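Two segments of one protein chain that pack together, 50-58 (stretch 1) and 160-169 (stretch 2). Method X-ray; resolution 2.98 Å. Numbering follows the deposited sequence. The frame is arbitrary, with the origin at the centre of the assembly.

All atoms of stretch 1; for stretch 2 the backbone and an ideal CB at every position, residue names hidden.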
# COMPACT_ATOMS: atom_id res chain seq x y z
N GLN A 50 -6.95 -4.63 -9.33
CA GLN A 50 -7.97 -3.76 -9.91
C GLN A 50 -8.98 -3.23 -8.89
O GLN A 50 -9.41 -2.08 -9.01
CB GLN A 50 -8.65 -4.42 -11.11
CG GLN A 50 -10.12 -4.72 -10.96
CD GLN A 50 -10.50 -5.99 -11.68
OE1 GLN A 50 -9.67 -6.58 -12.39
NE2 GLN A 50 -11.74 -6.44 -11.50
N GLN A 51 -9.34 -4.03 -7.89
CA GLN A 51 -10.35 -3.59 -6.93
C GLN A 51 -9.85 -2.38 -6.13
O GLN A 51 -10.63 -1.66 -5.50
CB GLN A 51 -10.75 -4.72 -5.99
CG GLN A 51 -10.61 -6.09 -6.60
CD GLN A 51 -11.42 -7.13 -5.84
OE1 GLN A 51 -12.47 -6.83 -5.28
NE2 GLN A 51 -10.92 -8.36 -5.82
N VAL A 52 -8.55 -2.15 -6.17
CA VAL A 52 -7.93 -1.05 -5.45
C VAL A 52 -8.27 0.34 -6.04
O VAL A 52 -8.39 1.33 -5.31
CB VAL A 52 -6.41 -1.25 -5.44
CG1 VAL A 52 -5.70 0.05 -5.11
CG2 VAL A 52 -6.06 -2.36 -4.48
N MSE A 53 -8.45 0.39 -7.35
CA MSE A 53 -8.67 1.65 -8.02
C MSE A 53 -10.11 1.81 -8.53
O MSE A 53 -10.55 2.94 -8.77
CB MSE A 53 -7.68 1.81 -9.17
CG MSE A 53 -7.35 3.26 -9.49
SE MSE A 53 -6.24 4.08 -8.12
CE MSE A 53 -4.58 3.17 -8.47
N GLU A 54 -10.82 0.70 -8.68
CA GLU A 54 -12.17 0.72 -9.25
C GLU A 54 -12.89 2.01 -8.91
O GLU A 54 -12.95 2.95 -9.70
CB GLU A 54 -12.99 -0.46 -8.71
CG GLU A 54 -13.04 -1.66 -9.62
CD GLU A 54 -13.90 -2.76 -9.03
OE1 GLU A 54 -15.13 -2.54 -8.87
OE2 GLU A 54 -13.36 -3.84 -8.72
N TYR A 55 -13.47 2.03 -7.72
CA TYR A 55 -14.07 3.23 -7.19
C TYR A 55 -12.92 4.11 -6.71
O TYR A 55 -12.11 3.69 -5.87
CB TYR A 55 -15.03 2.86 -6.05
CG TYR A 55 -15.88 1.65 -6.39
CD1 TYR A 55 -17.20 1.80 -6.82
CD2 TYR A 55 -15.37 0.37 -6.30
CE1 TYR A 55 -17.98 0.69 -7.13
CE2 TYR A 55 -16.14 -0.74 -6.61
CZ TYR A 55 -17.44 -0.58 -7.03
OH TYR A 55 -18.20 -1.69 -7.34
N ASN A 56 -12.82 5.30 -7.29
CA ASN A 56 -11.76 6.25 -6.97
C ASN A 56 -12.04 7.57 -7.63
O ASN A 56 -12.16 7.65 -8.85
CB ASN A 56 -10.39 5.76 -7.42
CG ASN A 56 -9.29 6.75 -7.06
OD1 ASN A 56 -9.04 7.69 -7.79
ND2 ASN A 56 -8.66 6.54 -5.90
N PRO A 57 -12.12 8.63 -6.82
CA PRO A 57 -12.71 9.92 -7.19
C PRO A 57 -11.93 10.65 -8.26
O PRO A 57 -12.50 11.43 -9.02
CB PRO A 57 -12.67 10.70 -5.87
CG PRO A 57 -12.39 9.67 -4.79
CD PRO A 57 -11.55 8.64 -5.47
N ASN A 58 -10.63 10.38 -8.33
CA ASN A 58 -9.74 11.11 -9.21
C ASN A 58 -9.68 10.58 -10.65
O ASN A 58 -9.25 11.30 -11.57
CB ASN A 58 -8.35 11.19 -8.58
CG ASN A 58 -8.36 11.91 -7.25
OD1 ASN A 58 -8.36 13.14 -7.20
ND2 ASN A 58 -8.38 11.15 -6.16
N UNK A 160 -2.77 8.32 1.42
CA UNK A 160 -3.27 7.19 0.64
C UNK A 160 -4.76 6.99 0.85
O UNK A 160 -5.34 7.31 1.90
CB UNK A 160 -2.52 5.91 1.01
N UNK A 161 -5.39 6.43 -0.17
CA UNK A 161 -6.84 6.33 -0.20
C UNK A 161 -7.27 5.13 -1.04
O UNK A 161 -6.73 4.87 -2.11
CB UNK A 161 -7.46 7.62 -0.75
N UNK A 162 -8.22 4.36 -0.52
CA UNK A 162 -8.90 3.38 -1.35
C UNK A 162 -10.37 3.52 -1.07
O UNK A 162 -10.80 3.46 0.08
CB UNK A 162 -8.41 1.96 -1.08
N UNK A 163 -11.13 3.75 -2.13
CA UNK A 163 -12.56 4.00 -2.00
C UNK A 163 -13.22 2.65 -1.99
O UNK A 163 -13.03 1.88 -2.93
CB UNK A 163 -13.10 4.89 -3.12
N UNK A 164 -13.96 2.35 -0.93
CA UNK A 164 -14.64 1.06 -0.83
C UNK A 164 -16.13 1.28 -1.05
O UNK A 164 -16.68 2.30 -0.67
CB UNK A 164 -14.38 0.40 0.52
N UNK A 165 -16.78 0.31 -1.69
CA UNK A 165 -18.19 0.47 -2.00
C UNK A 165 -19.09 -0.28 -1.03
O UNK A 165 -18.62 -1.01 -0.15
CB UNK A 165 -18.46 -0.00 -3.43
N UNK A 166 -20.39 -0.11 -1.22
CA UNK A 166 -21.39 -0.73 -0.37
C UNK A 166 -21.20 -2.23 -0.20
O UNK A 166 -21.07 -2.73 0.91
CB UNK A 166 -22.78 -0.46 -0.94
N UNK A 167 -21.20 -2.94 -1.33
CA UNK A 167 -21.16 -4.40 -1.32
C UNK A 167 -20.02 -4.92 -0.44
O UNK A 167 -20.12 -6.01 0.12
CB UNK A 167 -21.01 -4.93 -2.75
N UNK A 168 -18.95 -4.14 -0.33
CA UNK A 168 -17.80 -4.55 0.47
C UNK A 168 -18.02 -4.30 1.95
O UNK A 168 -17.69 -5.14 2.77
CB UNK A 168 -16.54 -3.81 0.00
N UNK A 169 -18.59 -3.15 2.28
CA UNK A 169 -18.98 -2.89 3.66
C UNK A 169 -19.77 -4.07 4.21
O UNK A 169 -19.62 -4.44 5.38
CB UNK A 169 -19.80 -1.60 3.76

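Position 160 has extended backbone angles (-68/152), and nothing of stretch 1 lies within 5.5 Å of its ideal CB. Stretch 1 therefore sets no preference here; the residue is Leu160, which makes no contact.

At 161 (-152/135) CA-to-CB points toward stretch 1, but the nearest atom to the ideal CB is Asn56 ND2, at 5.4 Å. That gap leaves room for a medium or large side chain, polar or aromatic, lying beside the amide of Asn56 and the ring of Pro57. The residue is His161, chi1 t. Its CE1 is 3.8 Å from Pro57 CG, which sits at the ring edge near its plane, so this is a van der Waals contact. The backbone contributes through water 1, which donates to Val52 O (2.9 Å), accepts from Asn56 ND2 (2.6 Å) and donates weakly to His161 O (3.3 Å).

Position 162 is extended (-134/124), with CA-to-CB sideways and the ideal CB 4.3 Å from Val52 O. Val52 CG1 offers an apolar surface within reach, so Val, Ile, Leu or Met would suit. It is Ile162, chi1 m and chi2 t: the end of the side chain comes nearer, bringing CD1 to 3.9 Å from Val52 CG1, while CG2 lies 3.5 Å from Val52 O.

Position 163 is the most tightly constrained at its base. CA-to-CB points toward stretch 1, and the ideal CB is 3.2 Å from Tyr55 O and 4.7 Å from Pro57 CD. A side chain that is slim at CB and then turns aside fits, whether Ser, Gln, Glu or Lys; no cationic group on stretch 1 argues for an acid. The deposited Glu163 has CB 3.1 Å from Tyr55 O, and chi1 t with chi2 p carries OE1 to 3.7 Å from Pro57 CG. Its carboxylate makes no salt bridge to stretch 1.

At 164 CA-to-CB points away, and stretch 1 leaves the choice free; the residue is Ile164.

Position 165 points toward stretch 1, its ideal CB 3.8 Å from Tyr55 CZ. It also directly precedes a helix, so Ser, Thr, Asp or Asn would be familiar candidates, while the ring favours something small. Cys165 places CB over one face of the Tyr55 ring, 3.8 Å from its centroid and 12° off the normal, a CH-pi contact; SG, with chi1 p, lies obliquely, 3.7 Å from Tyr55 OH.

Positions 166 and 167 begin the helix, and neither ideal CB has an atom of stretch 1 within 5.5 Å, although CA-to-CB at 167 points toward it. Stretch 1 sets no preference, and many helix-compatible residues would do; they are Glu166 and Glu167, neither of which contacts stretch 1.

At 168 CA-to-CB points toward stretch 1 across a wide gap, which only a long or bulky side chain can span. Trp168, chi1 m, fills it: in an offset edge-to-face pair, the edge of Tyr55 meets the face of its six-membered ring (centroids 5.2 Å, planes at 84°), and CH2 lies 3.5 Å from Tyr55 CE2 and 3.6 Å from Gln51 O.

Position 169 is out of reach of stretch 1, with nothing within 5.5 Å of its ideal CB, so any helix-compatible residue would serve. It is Arg169, whose NH1 forms a salt bridge with Glu166 OE1 (3.3 Å).

Stretch 2, residues 160-169: LHIEICEEWR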
# COMPACT_ATOMS: atom_id res chain seq x y z
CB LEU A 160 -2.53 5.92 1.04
CG LEU A 160 -1.05 6.05 1.35
CD1 LEU A 160 -0.53 4.73 1.91
CD2 LEU A 160 -0.26 6.44 0.13
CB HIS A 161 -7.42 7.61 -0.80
CG HIS A 161 -8.91 7.63 -0.85
ND1 HIS A 161 -9.60 8.11 -1.94
CD2 HIS A 161 -9.84 7.24 0.05
CE1 HIS A 161 -10.90 8.01 -1.72
NE2 HIS A 161 -11.07 7.48 -0.51
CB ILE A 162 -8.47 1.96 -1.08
CG1 ILE A 162 -6.99 1.80 -1.41
CG2 ILE A 162 -9.28 1.01 -1.93
CD1 ILE A 162 -6.50 0.36 -1.34
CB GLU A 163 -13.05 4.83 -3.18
CG GLU A 163 -14.38 5.50 -2.96
CD GLU A 163 -14.31 6.57 -1.90
OE1 GLU A 163 -14.32 7.77 -2.27
OE2 GLU A 163 -14.24 6.21 -0.70
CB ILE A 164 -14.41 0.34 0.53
CG1 ILE A 164 -15.25 0.97 1.64
CG2 ILE A 164 -12.94 0.30 0.90
CD1 ILE A 164 -15.01 0.36 3.00
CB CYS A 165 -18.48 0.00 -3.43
SG CYS A 165 -18.50 -1.79 -3.61
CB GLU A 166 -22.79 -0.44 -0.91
CG GLU A 166 -23.89 -0.99 -0.03
CD GLU A 166 -23.70 -0.62 1.42
OE1 GLU A 166 -23.22 0.51 1.68
OE2 GLU A 166 -24.00 -1.45 2.30
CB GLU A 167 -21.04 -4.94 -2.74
CG GLU A 167 -21.79 -6.25 -2.98
CD GLU A 167 -20.85 -7.42 -3.26
OE1 GLU A 167 -20.36 -7.53 -4.40
OE2 GLU A 167 -20.62 -8.24 -2.34
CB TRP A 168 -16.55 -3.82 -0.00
CG TRP A 168 -16.16 -4.21 -1.37
CD1 TRP A 168 -16.49 -5.36 -2.02
CD2 TRP A 168 -15.38 -3.44 -2.29
NE1 TRP A 168 -15.96 -5.36 -3.28
CE2 TRP A 168 -15.27 -4.19 -3.48
CE3 TRP A 168 -14.76 -2.19 -2.23
CZ2 TRP A 168 -14.57 -3.74 -4.59
CZ3 TRP A 168 -14.07 -1.74 -3.33
CH2 TRP A 168 -13.98 -2.51 -4.49
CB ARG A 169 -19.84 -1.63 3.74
CG ARG A 169 -19.33 -0.53 2.86
CD ARG A 169 -18.76 0.65 3.64
NE ARG A 169 -18.28 1.67 2.72
CZ ARG A 169 -19.07 2.33 1.87
NH1 ARG A 169 -20.38 2.09 1.83
NH2 ARG A 169 -18.55 3.25 1.05
O HOH W 1 -8.50 4.21 -4.85
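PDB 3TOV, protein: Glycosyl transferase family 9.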